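Side-chain contact in MHC class I protein (Ginglymostoma cirratum, PDB 6LUP), which probably presents peptides to T cells in the groove of its membrane-distal domains: residues T83-G88 / A114-D119. Residues are numbered along the deposited sequence; the frame is centred on the assembly and turned at random.
Sequences TNQTGG and AWDSTD
W115 reaches from the end of strand 108-115 to the residues just after helix 55-82, where T83 and Q85 meet its indole. With CG anti to the backbone N (chi1 158°), the ring extends toward that helix end, and its breadth lets one side chain touch both residues. Both branches of T83 face the indole, CG2 lying 4.1 Å from NE1 of W115; threonine suits the place because its methyl packs on the ring while OG1 is also hydrogen-bonded to L79 O in the last helical turn. Q85, long and flexible, bends at chi2 and brings NE2 to 4.1 Å from CZ2 of W115, its amide plane 83° from the ring. D116 is short enough to set CG 3.9 Å above the centre of the W115 ring while its carboxylate is hydrogen-bonded to H90 ND1 and T91 N; OD2 stays 3.9 Å from Q85 NE2, too long for a hydrogen bond. At T118, OG1 donates almost straight onto W115 O (2.8 Å, C=O...OG1 172°), and T118 N bonds the same oxygen, two donors that hold the turn closed. This type I' beta turn, W115 to T118, closes the hairpin of strands 108-115 and 118-124 in the MHC class I groove floor, here joined by tryptophan to the end of the helix 55-82 wall.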
loop_
_atom_site.group_PDB
_atom_site.type_symbol
_atom_site.label_atom_id
_atom_site.label_comp_id
_atom_site.label_asym_id
_atom_site.label_seq_id
_atom_site.Cartn_x
_atom_site.Cartn_y
_atom_site.Cartn_z
ATOM N N THR A 83 -2.550 17.713 -23.187
ATOM C CA THR A 83 -3.865 17.085 -23.296
ATOM C C THR A 83 -4.981 18.128 -23.369
ATOM O O THR A 83 -6.164 17.792 -23.272
ATOM C CB THR A 83 -4.124 16.123 -22.118
ATOM O OG1 THR A 83 -3.810 16.782 -20.887
ATOM C CG2 THR A 83 -3.267 14.877 -22.242
ATOM N N ASN A 84 -4.589 19.391 -23.548
ATOM C CA ASN A 84 -5.512 20.535 -23.578
ATOM C C ASN A 84 -6.468 20.573 -22.378
ATOM O O ASN A 84 -7.623 20.985 -22.501
ATOM C CB ASN A 84 -6.273 20.598 -24.914
ATOM C CG ASN A 84 -5.379 20.982 -26.084
ATOM O OD1 ASN A 84 -4.725 22.028 -26.068
ATOM N ND2 ASN A 84 -5.354 20.138 -27.109
ATOM N N GLN A 85 -6.008 20.040 -21.258
ATOM C CA GLN A 85 -6.791 20.184 -20.008
ATOM C C GLN A 85 -6.383 21.538 -19.439
ATOM O O GLN A 85 -5.219 21.916 -19.621
ATOM C CB GLN A 85 -6.456 19.063 -19.034
ATOM C CG GLN A 85 -6.650 17.677 -19.615
ATOM C CD GLN A 85 -7.301 16.763 -18.611
ATOM O OE1 GLN A 85 -8.240 17.139 -17.927
ATOM N NE2 GLN A 85 -6.800 15.545 -18.522
ATOM N N THR A 86 -7.268 22.251 -18.757
ATOM C CA THR A 86 -6.792 23.584 -18.328
ATOM C C THR A 86 -6.867 23.762 -16.823
ATOM O O THR A 86 -6.362 24.775 -16.342
ATOM C CB THR A 86 -7.638 24.715 -18.897
ATOM O OG1 THR A 86 -6.869 25.858 -18.526
ATOM C CG2 THR A 86 -9.019 24.764 -18.276
ATOM N N GLY A 87 -7.515 22.856 -16.118
ATOM C CA GLY A 87 -7.538 23.053 -14.664
ATOM C C GLY A 87 -8.149 21.863 -13.985
ATOM O O GLY A 87 -8.317 20.832 -14.632
ATOM N N GLY A 88 -8.469 22.000 -12.714
ATOM C CA GLY A 88 -9.111 20.854 -12.073
ATOM C C GLY A 88 -8.125 20.093 -11.232
ATOM O O GLY A 88 -7.063 20.627 -10.941
ATOM N N ALA A 114 2.933 7.567 -14.469
ATOM C CA ALA A 114 1.513 7.709 -14.766
ATOM C C ALA A 114 1.022 9.137 -14.619
ATOM O O ALA A 114 1.431 9.868 -13.712
ATOM C CB ALA A 114 0.680 6.788 -13.898
ATOM N N TRP A 115 0.134 9.504 -15.534
ATOM C CA TRP A 115 -0.548 10.785 -15.528
ATOM C C TRP A 115 -2.027 10.524 -15.268
ATOM O O TRP A 115 -2.650 9.702 -15.948
ATOM C CB TRP A 115 -0.318 11.483 -16.871
ATOM C CG TRP A 115 -1.327 12.524 -17.242
ATOM C CD1 TRP A 115 -2.226 12.454 -18.261
ATOM C CD2 TRP A 115 -1.534 13.795 -16.610
ATOM N NE1 TRP A 115 -2.983 13.598 -18.307
ATOM C CE2 TRP A 115 -2.581 14.438 -17.302
ATOM C CE3 TRP A 115 -0.937 14.454 -15.525
ATOM C CZ2 TRP A 115 -3.048 15.705 -16.951
ATOM C CZ3 TRP A 115 -1.406 15.720 -15.173
ATOM C CH2 TRP A 115 -2.451 16.328 -15.887
ATOM N N ASP A 116 -2.574 11.209 -14.266
ATOM C CA ASP A 116 -3.954 10.993 -13.816
ATOM C C ASP A 116 -4.295 9.507 -13.694
ATOM O O ASP A 116 -5.312 9.046 -14.210
ATOM C CB ASP A 116 -4.955 11.720 -14.729
ATOM C CG ASP A 116 -5.056 13.210 -14.428
ATOM O OD1 ASP A 116 -4.470 13.671 -13.428
ATOM O OD2 ASP A 116 -5.732 13.925 -15.194
ATOM N N SER A 117 -3.422 8.771 -13.014
ATOM C CA SER A 117 -3.602 7.340 -12.731
ATOM C C SER A 117 -3.767 6.435 -13.963
ATOM O O SER A 117 -4.333 5.344 -13.865
ATOM C CB SER A 117 -4.736 7.118 -11.718
ATOM O OG SER A 117 -4.426 7.715 -10.470
ATOM N N THR A 118 -3.261 6.887 -15.110
ATOM C CA THR A 118 -3.201 6.057 -16.318
ATOM C C THR A 118 -1.769 5.991 -16.856
ATOM O O THR A 118 -1.012 6.959 -16.743
ATOM C CB THR A 118 -4.137 6.572 -17.437
ATOM O OG1 THR A 118 -3.787 7.915 -17.782
ATOM C CG2 THR A 118 -5.598 6.523 -17.003
ATOM N N ASP A 119 -1.414 4.844 -17.439
ATOM C CA ASP A 119 -0.087 4.632 -18.018
ATOM C C ASP A 119 0.363 5.822 -18.848
ATOM O O ASP A 119 -0.343 6.265 -19.750
ATOM C CB ASP A 119 -0.069 3.370 -18.882
ATOM C CG ASP A 119 -0.010 2.095 -18.063
ATOM O OD1 ASP A 119 -0.258 2.137 -16.838
ATOM O OD2 ASP A 119 0.287 1.040 -18.653
#